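Local coordinates for cysteine hydrolase (Pseudomonas syringae pv. phaseolicola 1448A, PDB 3IRV), which probably acts as a hydrolase of the isochorismatase-like cysteine hydrolase family, at residues 14-19 / 166-171; 28-33 / 103-108; 70-75 / 117-122; 147-152 / 191-196; 170-175 / 208-213. One frame throughout, in Å; residues are numbered along the deposited sequence.

Contact 1: 14-19 / 166-171; sequences VRWPIN and KVIALS
An irregular N-terminal arm, ahead of the first strand of the sheet, lays Trp16 against the start of strand 166-170. CG of Trp16 sits anti to its carbonyl carbon, chi1 -55°, which turns the indole onto the strand. Lys166 reaches the face of the ring: its CB stands 3.6 Å from the centroid of the Trp16 five-membered ring, a CH-pi contact almost on the normal. The rest of that lysine runs extended past the six-membered ring, CD lying 3.9 Å from Trp16 CE3. Val14 CG1 packs on the opposite face, offset toward the rim. At the edge, Trp16 NE1 donates to Val167 O at 3.0 Å; the oxygen lies in the indole plane, but the N-H approaches from above the carbonyl plane and the bond is bent to 133°. Ile168 completes this edge with CG1 at 3.6 Å from Trp16 CD1, while its CD1 meets Ile18 CD1 at 3.7 Å. Glu206 takes the backbone N-H of Trp16, and Asp86 of the second subunit also packs on Trp16. The result is an arm held largely through Trp16 against the start of a strand of the parallel sheet in an isochorismatase-like alpha/beta fold.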
# COMPACT_ATOMS: atom_id res chain seq x y z
N VAL A 14 16.20 7.68 5.77
CA VAL A 14 16.96 6.46 5.50
C VAL A 14 17.68 6.57 4.16
O VAL A 14 17.13 7.10 3.20
CB VAL A 14 16.03 5.19 5.52
CG1 VAL A 14 16.77 3.99 4.99
CG2 VAL A 14 15.54 4.91 6.94
N ARG A 15 18.93 6.12 4.11
CA ARG A 15 19.68 6.05 2.86
C ARG A 15 20.24 4.64 2.75
O ARG A 15 20.85 4.14 3.70
CB ARG A 15 20.85 7.05 2.87
CG ARG A 15 20.50 8.52 3.14
CD ARG A 15 20.03 9.21 1.88
NE ARG A 15 19.30 10.44 2.16
CZ ARG A 15 18.26 10.87 1.47
NH1 ARG A 15 17.81 10.18 0.42
NH2 ARG A 15 17.65 11.99 1.84
N TRP A 16 20.08 4.02 1.59
CA TRP A 16 20.61 2.68 1.41
C TRP A 16 21.88 2.70 0.58
O TRP A 16 21.86 3.21 -0.55
CB TRP A 16 19.60 1.77 0.72
CG TRP A 16 18.25 1.65 1.37
CD1 TRP A 16 17.07 1.99 0.81
CD2 TRP A 16 17.96 1.14 2.68
NE1 TRP A 16 16.04 1.71 1.67
CE2 TRP A 16 16.56 1.20 2.83
CE3 TRP A 16 18.75 0.65 3.73
CZ2 TRP A 16 15.91 0.77 3.99
CZ3 TRP A 16 18.11 0.22 4.89
CH2 TRP A 16 16.70 0.27 5.01
N PRO A 17 22.95 2.08 1.10
CA PRO A 17 24.18 2.03 0.31
C PRO A 17 24.03 1.06 -0.85
O PRO A 17 23.52 -0.05 -0.67
CB PRO A 17 25.24 1.58 1.32
CG PRO A 17 24.49 0.90 2.43
CD PRO A 17 23.06 1.40 2.40
N ILE A 18 24.41 1.48 -2.05
CA ILE A 18 24.20 0.69 -3.26
C ILE A 18 25.37 -0.26 -3.55
O ILE A 18 26.52 0.16 -3.74
CB ILE A 18 23.92 1.62 -4.48
CG1 ILE A 18 22.58 2.35 -4.31
CG2 ILE A 18 23.94 0.85 -5.78
CD1 ILE A 18 21.41 1.70 -5.00
N ASN A 19 25.07 -1.56 -3.53
CA ASN A 19 25.96 -2.59 -4.05
C ASN A 19 25.35 -3.03 -5.37
O ASN A 19 24.29 -3.67 -5.39
CB ASN A 19 26.01 -3.76 -3.08
CG ASN A 19 26.82 -4.95 -3.59
OD1 ASN A 19 27.25 -5.02 -4.75
ND2 ASN A 19 27.02 -5.91 -2.69
N LYS A 166 15.38 -3.45 0.78
CA LYS A 166 15.76 -2.07 0.96
C LYS A 166 15.27 -1.31 -0.28
O LYS A 166 15.78 -1.51 -1.40
CB LYS A 166 17.29 -2.00 1.12
CG LYS A 166 17.79 -2.90 2.26
CD LYS A 166 19.32 -2.99 2.33
CE LYS A 166 19.74 -3.78 3.56
NZ LYS A 166 21.11 -4.34 3.46
N VAL A 167 14.26 -0.46 -0.09
CA VAL A 167 13.59 0.16 -1.24
C VAL A 167 13.98 1.64 -1.37
O VAL A 167 13.96 2.38 -0.38
CB VAL A 167 12.06 0.04 -1.12
CG1 VAL A 167 11.37 0.59 -2.39
CG2 VAL A 167 11.65 -1.41 -0.92
N ILE A 168 14.32 2.04 -2.59
CA ILE A 168 14.61 3.44 -2.93
C ILE A 168 13.57 3.88 -3.95
O ILE A 168 13.46 3.27 -5.02
CB ILE A 168 15.98 3.60 -3.59
CG1 ILE A 168 17.08 3.08 -2.66
CG2 ILE A 168 16.20 5.07 -3.93
CD1 ILE A 168 18.45 3.02 -3.32
N ALA A 169 12.78 4.90 -3.59
CA ALA A 169 11.82 5.49 -4.54
C ALA A 169 12.42 6.77 -5.10
O ALA A 169 12.95 7.61 -4.36
CB ALA A 169 10.48 5.81 -3.85
N LEU A 170 12.31 6.93 -6.41
CA LEU A 170 12.88 8.13 -7.07
C LEU A 170 11.81 9.24 -7.14
O LEU A 170 10.77 9.11 -7.82
CB LEU A 170 13.38 7.75 -8.46
CG LEU A 170 14.51 6.70 -8.43
CD1 LEU A 170 14.96 6.44 -9.86
CD2 LEU A 170 15.66 7.16 -7.56
N SER A 171 12.06 10.35 -6.42
CA SER A 171 11.11 11.46 -6.37
C SER A 171 10.77 12.07 -7.73
O SER A 171 9.63 12.51 -7.93
CB SER A 171 11.62 12.54 -5.42
OG SER A 171 12.86 13.01 -5.88

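Contact 2: 28-33 / 103-108; sequences VDMQKV and EVIEAL
Lys32, in the first turn of helix 32-35, leaves its backbone with CG anti to the carbonyl carbon and then runs extended, crossing Ile105 obliquely. CB lies near Glu103 O, and CG comes closer, 3.4 Å from Glu103 O, with Ile105 CG2 4.1 Å from the same Lys32 CG. CD still skirts the Glu103 carbonyl and CE passes Val104 O at the edge of contact. At the tip, Lys32 NZ donates to a water 3.0 Å away, and this water donates in turn to Val104 O at 2.6 Å, with a weak bond to Glu106 OE1. The main chains are joined at the root of the side chain. Lys32 N gives a bond of 2.9 Å to Glu103 O, nearly along the C=O axis, and Ile105 N gives one of 3.0 Å to Met30 O, so a single bridge holds Gln31, the N-cap residue, against Val104. Behind it the bent Met30 packs by CB on Leu108 CD1 at 3.8 Å. Lys32 NZ and Glu106 OE1 stay 5.6 Å apart, so the opposite charges are linked at most weakly, through the water, and the firm grip here is that of the two backbone bonds.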
# COMPACT_ATOMS: atom_id res chain seq x y z
N VAL A 28 8.02 0.46 -13.30
CA VAL A 28 6.63 0.05 -13.09
C VAL A 28 5.69 0.58 -14.17
O VAL A 28 5.47 1.81 -14.26
CB VAL A 28 6.14 0.52 -11.71
CG1 VAL A 28 4.70 0.00 -11.45
CG2 VAL A 28 7.14 0.09 -10.60
N ASP A 29 5.14 -0.34 -14.97
CA ASP A 29 3.98 -0.09 -15.83
C ASP A 29 4.16 1.11 -16.78
O ASP A 29 3.22 1.89 -17.01
CB ASP A 29 2.72 0.08 -14.97
CG ASP A 29 2.32 -1.23 -14.29
OD1 ASP A 29 2.98 -2.26 -14.56
OD2 ASP A 29 1.37 -1.19 -13.48
N MET A 30 5.35 1.23 -17.37
CA MET A 30 5.56 2.26 -18.41
C MET A 30 5.04 1.78 -19.77
O MET A 30 5.77 1.69 -20.77
CB MET A 30 6.99 2.80 -18.39
CG MET A 30 7.30 3.63 -17.11
SD MET A 30 6.28 5.13 -16.88
CE MET A 30 7.15 6.22 -18.10
N GLN A 31 3.73 1.53 -19.78
CA GLN A 31 3.01 0.94 -20.90
C GLN A 31 2.26 2.02 -21.66
O GLN A 31 1.90 3.08 -21.08
CB GLN A 31 2.01 -0.10 -20.38
CG GLN A 31 2.67 -1.32 -19.72
CD GLN A 31 1.70 -2.10 -18.90
OE1 GLN A 31 1.57 -1.86 -17.69
NE2 GLN A 31 0.96 -3.03 -19.54
N LYS A 32 1.98 1.76 -22.95
CA LYS A 32 1.29 2.79 -23.75
C LYS A 32 -0.07 3.22 -23.18
O LYS A 32 -0.46 4.39 -23.28
CB LYS A 32 1.12 2.28 -25.19
CG LYS A 32 2.45 2.05 -25.87
CD LYS A 32 2.30 1.37 -27.21
CE LYS A 32 3.55 1.57 -28.04
NZ LYS A 32 3.70 0.57 -29.14
N VAL A 33 -0.78 2.28 -22.55
CA VAL A 33 -2.09 2.56 -21.96
C VAL A 33 -2.04 3.66 -20.86
O VAL A 33 -3.03 4.40 -20.68
CB VAL A 33 -2.72 1.23 -21.46
CG1 VAL A 33 -1.90 0.65 -20.32
CG2 VAL A 33 -4.20 1.41 -21.09
N GLU A 103 1.86 -2.77 -24.31
CA GLU A 103 3.31 -2.81 -24.56
C GLU A 103 4.03 -1.63 -23.91
O GLU A 103 3.48 -0.53 -23.83
CB GLU A 103 3.58 -2.82 -26.07
CG GLU A 103 2.93 -3.97 -26.84
CD GLU A 103 3.44 -5.37 -26.43
OE1 GLU A 103 4.60 -5.49 -25.94
OE2 GLU A 103 2.67 -6.36 -26.60
N VAL A 104 5.26 -1.88 -23.46
CA VAL A 104 6.13 -0.81 -22.95
C VAL A 104 6.41 0.22 -24.05
O VAL A 104 6.60 -0.14 -25.22
CB VAL A 104 7.45 -1.39 -22.40
CG1 VAL A 104 8.44 -0.27 -22.00
CG2 VAL A 104 7.16 -2.34 -21.20
N ILE A 105 6.40 1.50 -23.68
CA ILE A 105 6.68 2.55 -24.64
C ILE A 105 8.05 2.41 -25.30
O ILE A 105 9.04 2.00 -24.68
CB ILE A 105 6.55 3.97 -24.02
CG1 ILE A 105 7.49 4.16 -22.82
CG2 ILE A 105 5.12 4.21 -23.58
CD1 ILE A 105 7.47 5.64 -22.31
N GLU A 106 8.10 2.79 -26.58
CA GLU A 106 9.33 2.64 -27.37
C GLU A 106 10.50 3.44 -26.78
O GLU A 106 11.65 3.00 -26.84
CB GLU A 106 9.09 3.01 -28.83
CG GLU A 106 10.14 2.45 -29.81
CD GLU A 106 10.30 0.92 -29.75
OE1 GLU A 106 9.27 0.21 -29.68
OE2 GLU A 106 11.45 0.44 -29.78
N ALA A 107 10.20 4.58 -26.16
CA ALA A 107 11.24 5.40 -25.54
C ALA A 107 11.99 4.66 -24.43
O ALA A 107 13.13 5.04 -24.09
CB ALA A 107 10.66 6.71 -25.01
N LEU A 108 11.36 3.60 -23.89
CA LEU A 108 11.97 2.81 -22.84
C LEU A 108 12.06 1.33 -23.23
O LEU A 108 12.09 0.46 -22.36
CB LEU A 108 11.18 2.97 -21.51
CG LEU A 108 11.14 4.37 -20.90
CD1 LEU A 108 10.22 4.30 -19.68
CD2 LEU A 108 12.54 4.83 -20.52
O HOH W 1 6.36 -0.11 -27.83

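Contact 3: 70-75 / 117-122; sequences LRHIVR and VDKLFY
Two neighbouring parallel strands of the central sheet, 66-72 and 115-119, meet here at their C-terminal ends, the end of an alpha/beta fold where active sites gather. Arg71 is the pivot of the ladder: its N donates to Val117 O at 3.0 Å and its O accepts from Lys119 N at 2.9 Å, after which Ile73 N donates to Lys119 O. On the sheet face carrying Arg71 and Asp118, the two side chains run side by side. Arg71 bends at chi3, -55°, and grips the carboxylate side-on: NE to Asp118 OD1 at 2.8 Å and NH2 to Asp118 OD2 at 3.0 Å, both on syn lone pairs, with the two planes only 24° apart. Ile73 CD1 lies over one face of the guanidinium, and Arg97 is a second partner for Asp118. The face of Leu70, His72 and Lys119 is different. Lys119 crosses Leu70 at about a right angle, and its buried ammonium reaches Phe121 O and Tyr122 O, each at 3.0 Å from Lys119 NZ, besides its salt bridge to Asp29. Such bonds would fix the lysine as expected of the family's Asp-Lys-Cys triad. His72 lies with Phe121 O over the centre of its ring, while NE2 gives a weak bond to Leu120 O, 2.9 Å away.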
# COMPACT_ATOMS: atom_id res chain seq x y z
N LEU A 70 7.89 -4.00 -15.12
CA LEU A 70 6.60 -4.60 -14.77
C LEU A 70 5.59 -4.17 -15.82
O LEU A 70 5.63 -3.01 -16.29
CB LEU A 70 6.10 -4.08 -13.42
CG LEU A 70 7.04 -4.34 -12.24
CD1 LEU A 70 6.36 -3.87 -10.97
CD2 LEU A 70 7.43 -5.82 -12.16
N ARG A 71 4.70 -5.08 -16.19
CA ARG A 71 3.57 -4.73 -17.06
C ARG A 71 2.29 -5.24 -16.44
O ARG A 71 2.24 -6.40 -15.99
CB ARG A 71 3.73 -5.38 -18.44
CG ARG A 71 5.03 -5.00 -19.16
CD ARG A 71 5.08 -5.55 -20.61
NE ARG A 71 4.87 -7.01 -20.62
CZ ARG A 71 4.88 -7.75 -21.72
NH1 ARG A 71 5.08 -7.18 -22.90
NH2 ARG A 71 4.66 -9.07 -21.64
N HIS A 72 1.26 -4.40 -16.40
CA HIS A 72 -0.04 -4.82 -15.93
C HIS A 72 -0.79 -5.37 -17.13
O HIS A 72 -1.14 -4.62 -18.05
CB HIS A 72 -0.77 -3.63 -15.31
CG HIS A 72 -1.98 -4.03 -14.51
ND1 HIS A 72 -2.70 -3.13 -13.74
CD2 HIS A 72 -2.58 -5.23 -14.33
CE1 HIS A 72 -3.68 -3.76 -13.13
NE2 HIS A 72 -3.64 -5.04 -13.48
N ILE A 73 -1.00 -6.68 -17.13
CA ILE A 73 -1.57 -7.39 -18.28
C ILE A 73 -2.46 -8.52 -17.75
O ILE A 73 -2.04 -9.27 -16.83
CB ILE A 73 -0.46 -8.00 -19.15
CG1 ILE A 73 0.41 -6.92 -19.81
CG2 ILE A 73 -1.08 -8.86 -20.28
CD1 ILE A 73 1.47 -7.47 -20.75
N VAL A 74 -3.66 -8.63 -18.32
CA VAL A 74 -4.60 -9.73 -17.98
C VAL A 74 -4.94 -10.52 -19.25
O VAL A 74 -4.65 -10.07 -20.37
CB VAL A 74 -5.87 -9.21 -17.29
CG1 VAL A 74 -5.52 -8.38 -16.03
CG2 VAL A 74 -6.68 -8.32 -18.27
N ARG A 75 -5.57 -11.69 -19.10
CA ARG A 75 -5.79 -12.57 -20.24
C ARG A 75 -6.76 -11.95 -21.24
O ARG A 75 -6.56 -12.10 -22.45
CB ARG A 75 -6.30 -13.92 -19.77
CG ARG A 75 -5.19 -14.82 -19.21
CD ARG A 75 -5.72 -15.83 -18.18
NE ARG A 75 -4.63 -16.67 -17.66
CZ ARG A 75 -3.80 -16.31 -16.69
NH1 ARG A 75 -3.91 -15.12 -16.12
NH2 ARG A 75 -2.81 -17.13 -16.30
N VAL A 117 8.39 -8.70 -16.14
CA VAL A 117 7.52 -9.43 -15.22
C VAL A 117 6.11 -8.90 -15.37
O VAL A 117 5.89 -7.69 -15.24
CB VAL A 117 8.01 -9.26 -13.73
CG1 VAL A 117 6.97 -9.73 -12.72
CG2 VAL A 117 9.37 -9.99 -13.52
N ASP A 118 5.16 -9.80 -15.66
CA ASP A 118 3.76 -9.40 -15.86
C ASP A 118 2.96 -9.61 -14.57
O ASP A 118 3.26 -10.50 -13.79
CB ASP A 118 3.13 -10.18 -17.01
CG ASP A 118 3.75 -9.83 -18.38
OD1 ASP A 118 4.42 -8.79 -18.51
OD2 ASP A 118 3.57 -10.62 -19.32
N LYS A 119 1.94 -8.78 -14.37
CA LYS A 119 1.15 -8.85 -13.14
C LYS A 119 -0.31 -8.57 -13.42
O LYS A 119 -0.61 -7.85 -14.36
CB LYS A 119 1.68 -7.85 -12.11
CG LYS A 119 1.59 -6.36 -12.57
CD LYS A 119 2.36 -5.46 -11.58
CE LYS A 119 2.37 -3.99 -12.01
NZ LYS A 119 1.04 -3.32 -11.79
N LEU A 120 -1.19 -9.15 -12.61
CA LEU A 120 -2.63 -9.05 -12.82
C LEU A 120 -3.28 -7.87 -12.10
O LEU A 120 -4.45 -7.55 -12.38
CB LEU A 120 -3.33 -10.34 -12.35
CG LEU A 120 -2.95 -11.65 -13.02
CD1 LEU A 120 -3.67 -12.83 -12.29
CD2 LEU A 120 -3.28 -11.62 -14.51
N PHE A 121 -2.58 -7.28 -11.14
CA PHE A 121 -3.20 -6.26 -10.30
C PHE A 121 -2.17 -5.14 -10.12
O PHE A 121 -1.43 -4.83 -11.07
CB PHE A 121 -3.61 -6.91 -8.96
CG PHE A 121 -4.96 -6.48 -8.44
CD1 PHE A 121 -5.79 -7.42 -7.83
CD2 PHE A 121 -5.40 -5.18 -8.56
CE1 PHE A 121 -7.06 -7.05 -7.31
CE2 PHE A 121 -6.66 -4.80 -8.04
CZ PHE A 121 -7.47 -5.74 -7.43
N TYR A 122 -2.10 -4.53 -8.95
CA TYR A 122 -1.21 -3.37 -8.79
C TYR A 122 0.21 -3.73 -8.34
O TYR A 122 1.20 -3.16 -8.83
CB TYR A 122 -1.80 -2.34 -7.81
CG TYR A 122 -3.21 -1.95 -8.12
CD1 TYR A 122 -3.59 -1.54 -9.41
CD2 TYR A 122 -4.18 -1.99 -7.12
CE1 TYR A 122 -4.91 -1.17 -9.68
CE2 TYR A 122 -5.51 -1.62 -7.38
CZ TYR A 122 -5.86 -1.22 -8.65
OH TYR A 122 -7.17 -0.84 -8.88

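Contact 4: 147-152 / 191-196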
# COMPACT_ATOMS: atom_id res chain seq x y z
N THR A 147 4.83 4.36 -12.94
CA THR A 147 3.51 4.96 -12.67
C THR A 147 2.56 3.81 -12.23
O THR A 147 2.79 2.67 -12.63
CB THR A 147 2.99 5.72 -13.96
OG1 THR A 147 1.95 6.65 -13.62
CG2 THR A 147 2.44 4.72 -15.01
N VAL A 148 1.51 4.04 -11.42
CA VAL A 148 1.15 5.32 -10.80
C VAL A 148 1.75 5.39 -9.39
O VAL A 148 1.71 4.41 -8.63
CB VAL A 148 -0.40 5.49 -10.77
CG1 VAL A 148 -0.81 6.82 -10.16
CG2 VAL A 148 -0.97 5.36 -12.20
N THR A 149 2.30 6.56 -9.03
CA THR A 149 3.08 6.70 -7.79
C THR A 149 2.45 6.02 -6.60
O THR A 149 3.10 5.22 -5.93
CB THR A 149 3.33 8.18 -7.46
OG1 THR A 149 3.96 8.81 -8.59
CG2 THR A 149 4.23 8.31 -6.22
N ASN A 150 1.19 6.35 -6.34
CA ASN A 150 0.54 5.91 -5.09
C ASN A 150 -0.15 4.56 -5.23
O ASN A 150 -0.68 4.02 -4.24
CB ASN A 150 -0.49 6.94 -4.63
CG ASN A 150 -1.59 7.14 -5.64
OD1 ASN A 150 -1.32 7.34 -6.84
ND2 ASN A 150 -2.83 7.10 -5.18
N VAL A 151 -0.19 4.03 -6.45
CA VAL A 151 -0.96 2.83 -6.70
C VAL A 151 0.02 1.69 -6.99
O VAL A 151 0.49 1.07 -6.04
CB VAL A 151 -2.02 3.01 -7.80
CG1 VAL A 151 -2.93 1.78 -7.84
CG2 VAL A 151 -2.89 4.27 -7.54
N CYS A 152 0.36 1.44 -8.25
CA CYS A 152 1.28 0.32 -8.52
C CYS A 152 2.69 0.55 -7.97
O CYS A 152 3.32 -0.39 -7.48
CB CYS A 152 1.38 0.06 -10.01
SG CYS A 152 -0.23 -0.46 -10.65
N ASP A 191 -0.71 16.76 -5.12
CA ASP A 191 -1.01 16.41 -3.74
C ASP A 191 -0.77 14.91 -3.49
O ASP A 191 -0.20 14.54 -2.46
CB ASP A 191 -2.42 16.82 -3.40
CG ASP A 191 -2.52 18.31 -3.07
OD1 ASP A 191 -1.47 18.97 -2.93
OD2 ASP A 191 -3.63 18.81 -2.93
N VAL A 192 -1.21 14.08 -4.43
CA VAL A 192 -0.93 12.64 -4.36
C VAL A 192 0.57 12.41 -4.21
O VAL A 192 0.99 11.66 -3.33
CB VAL A 192 -1.45 11.90 -5.61
CG1 VAL A 192 -1.01 10.44 -5.59
CG2 VAL A 192 -2.98 11.94 -5.63
N GLN A 193 1.34 13.04 -5.08
CA GLN A 193 2.79 12.89 -5.09
C GLN A 193 3.45 13.32 -3.77
O GLN A 193 4.28 12.57 -3.23
CB GLN A 193 3.39 13.66 -6.27
CG GLN A 193 4.90 13.37 -6.50
CD GLN A 193 5.15 12.11 -7.33
OE1 GLN A 193 4.22 11.38 -7.65
NE2 GLN A 193 6.44 11.83 -7.62
N ARG A 194 3.07 14.50 -3.26
CA ARG A 194 3.56 15.05 -2.00
C ARG A 194 3.30 14.06 -0.86
O ARG A 194 4.19 13.73 -0.08
CB ARG A 194 2.83 16.38 -1.71
CG ARG A 194 3.09 16.99 -0.35
CD ARG A 194 2.61 18.45 -0.32
NE ARG A 194 1.18 18.59 -0.55
CZ ARG A 194 0.25 18.63 0.41
NH1 ARG A 194 0.59 18.57 1.70
NH2 ARG A 194 -1.02 18.77 0.07
N ILE A 195 2.06 13.58 -0.77
CA ILE A 195 1.70 12.67 0.31
C ILE A 195 2.40 11.32 0.16
O ILE A 195 2.90 10.78 1.14
CB ILE A 195 0.15 12.50 0.42
CG1 ILE A 195 -0.47 13.62 1.26
CG2 ILE A 195 -0.19 11.24 1.25
CD1 ILE A 195 -0.28 15.01 0.79
N SER A 196 2.48 10.80 -1.06
CA SER A 196 3.11 9.50 -1.29
C SER A 196 4.60 9.52 -0.95
O SER A 196 5.10 8.64 -0.23
CB SER A 196 2.93 9.08 -2.75
OG SER A 196 3.55 7.82 -2.97
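Thr149 OG1 donates to Gln193 OE1 at 2.7 Å, the one hydrogen bond between the two helices in this contact, and it lies in the amide carbonyl plane on a lone pair. Gln193 gets there by bending at chi2, 83°; the two side chains cross at about a right angle, which brings OE1 to the threonine hydroxyl. The methyl of Thr149, anti to its backbone N, touches Ser196 OG at 3.4 Å. One residue on, Asn150 holds its CG in the crowded position between N and carbonyl carbon, chi1 61°, and lays its amide against Val192 CG1, which is 3.4 Å from Asn150 CG. A second shell fixes these groups. Asn174 O takes the other end of the Gln193 amide, Tyr179 OH the ND2 of Asn150, and Glu154 OE1 the hydroxyl of Ser196. Arg158 of the second subunit bonds to Asn150 O. The peptide bond before Val148, the N-cap, is cis, and Val151 N returns to Val148 O at 2.9 Å. That turn leads to Cys152, placed as the likely nucleophile of the family, and the cis peptide four residues ahead of it is a known feature of isochorismatase-like hydrolases. The contact thus ties the first turn of helix 149-162, which follows strand 141-147, to the first half of helix 189-204, with strand 174-175 bonded to both.

Contact 5: 170-175 / 208-213; sequences LSDANA and TTTAEV
Asp172 OD1 is gripped twice by Thr210: the backbone N donates at 2.8 Å from Asp172 OD1 along its syn lone pair, 165° at the hydrogen, and Thr210 OG1 donates to the same OD1, also at 2.8 Å, from above the carboxylate plane. The other oxygen, Asp172 OD2, is tied by a water to Ala211 N, so the carboxylate takes up one N-H at the start of helix 210-220 directly and a second through the water; the helix's positive end would probably stabilise its charge. Asp172 has CG in the crowded position between N and carbonyl carbon, chi1 64°, which turns it to the helix. Thr209, the N-cap residue, uses its own hydroxyl for the capping bond from Glu212 N, 3.1 Å from Thr209 OG1. All this sits where strand 166-170 ends beside strand 206-208 in the parallel sheet: Ser171 N donates to Thr208 O at 2.9 Å, and the chain then makes a type I beta turn from Leu170 to Ala173. Leu170 O is shared by Ala173 N and Asn174 ND2, the latter at 2.8 Å, and Asn174 ND2 also reaches Val144 O. Farther in, Leu170 crosses Thr210 at about a right angle, its CD1 3.7 Å from Thr210 OG1. Its other branch, CD2, meets Val213 CG1 at 3.9 Å, and Leu56 of helix 50-62 packs on both Leu170 and Val213.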
# COMPACT_ATOMS: atom_id res chain seq x y z
N LEU A 170 12.31 6.93 -6.41
CA LEU A 170 12.88 8.13 -7.07
C LEU A 170 11.81 9.24 -7.14
O LEU A 170 10.77 9.11 -7.82
CB LEU A 170 13.38 7.75 -8.46
CG LEU A 170 14.51 6.70 -8.43
CD1 LEU A 170 14.96 6.44 -9.86
CD2 LEU A 170 15.66 7.16 -7.56
N SER A 171 12.06 10.35 -6.42
CA SER A 171 11.11 11.46 -6.37
C SER A 171 10.77 12.07 -7.73
O SER A 171 9.63 12.51 -7.93
CB SER A 171 11.62 12.54 -5.42
OG SER A 171 12.86 13.01 -5.88
N ASP A 172 11.72 12.06 -8.66
CA ASP A 172 11.49 12.70 -9.96
C ASP A 172 11.24 11.68 -11.08
O ASP A 172 11.26 12.03 -12.28
CB ASP A 172 12.66 13.63 -10.29
CG ASP A 172 13.98 12.90 -10.47
OD1 ASP A 172 14.19 11.80 -9.88
OD2 ASP A 172 14.85 13.42 -11.21
N ALA A 173 10.99 10.42 -10.71
CA ALA A 173 10.78 9.38 -11.72
C ALA A 173 9.61 8.46 -11.39
O ALA A 173 9.55 7.33 -11.87
CB ALA A 173 12.06 8.60 -11.99
N ASN A 174 8.66 8.97 -10.62
CA ASN A 174 7.39 8.29 -10.36
C ASN A 174 6.30 9.30 -10.65
O ASN A 174 6.35 10.42 -10.15
CB ASN A 174 7.29 7.82 -8.89
CG ASN A 174 8.10 6.54 -8.63
OD1 ASN A 174 7.63 5.43 -8.90
ND2 ASN A 174 9.35 6.70 -8.15
N ALA A 175 5.33 8.89 -11.45
CA ALA A 175 4.28 9.81 -11.94
C ALA A 175 2.92 9.51 -11.31
O ALA A 175 2.46 8.38 -11.38
CB ALA A 175 4.15 9.67 -13.46
N THR A 208 14.97 9.48 -3.02
CA THR A 208 16.04 10.32 -3.53
C THR A 208 15.78 10.62 -4.99
O THR A 208 14.77 10.17 -5.53
CB THR A 208 17.44 9.67 -3.32
OG1 THR A 208 18.48 10.64 -3.58
CG2 THR A 208 17.64 8.47 -4.22
N THR A 209 16.66 11.41 -5.62
CA THR A 209 16.49 11.74 -7.04
C THR A 209 17.16 10.73 -7.94
O THR A 209 18.12 10.03 -7.54
CB THR A 209 17.06 13.12 -7.40
OG1 THR A 209 18.46 13.12 -7.13
CG2 THR A 209 16.37 14.20 -6.56
N THR A 210 16.69 10.68 -9.19
CA THR A 210 17.33 9.84 -10.20
C THR A 210 18.82 10.16 -10.33
O THR A 210 19.65 9.24 -10.33
CB THR A 210 16.65 10.03 -11.57
OG1 THR A 210 15.27 9.72 -11.44
CG2 THR A 210 17.25 9.09 -12.61
N ALA A 211 19.14 11.45 -10.39
CA ALA A 211 20.55 11.87 -10.55
C ALA A 211 21.42 11.36 -9.41
O ALA A 211 22.51 10.86 -9.64
CB ALA A 211 20.67 13.39 -10.67
N GLU A 212 20.92 11.47 -8.18
CA GLU A 212 21.73 10.99 -7.05
C GLU A 212 21.88 9.48 -7.05
O GLU A 212 22.96 8.97 -6.75
CB GLU A 212 21.27 11.49 -5.68
CG GLU A 212 21.78 10.64 -4.45
CD GLU A 212 23.33 10.47 -4.31
OE1 GLU A 212 24.16 11.13 -4.99
OE2 GLU A 212 23.72 9.63 -3.46
N VAL A 213 20.82 8.75 -7.40
CA VAL A 213 20.99 7.30 -7.46
C VAL A 213 21.96 6.84 -8.57
O VAL A 213 22.73 5.90 -8.37
CB VAL A 213 19.61 6.57 -7.49
CG1 VAL A 213 19.16 6.23 -8.88
CG2 VAL A 213 19.66 5.33 -6.58
O HOH W 2 17.42 13.64 -11.09

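In the fold
Contacts 1 and 5 share Leu170 and Ser171 and, their centres about 10 Å apart, lie on the other side of the chain's centre from contact 3. All three reach one parallel sheet. Contacts 2 and 3, centres about 12 Å apart, cross along the chain and nest inside the loop closed by contact 1. Contact 4 comes later, crossing contacts 1 and 5, and touches all the others. Where contacts 2, 3 and 4 meet, Asp29, Lys119 and Cys152 come together: Lys119 NZ is 2.7 Å from Asp29 OD2 and 3.3 Å from Cys152 SG, consistent with the Asp-Lys-Cys triad of this family. Contacts 1, 3, 4 and 5 also touch the second subunit.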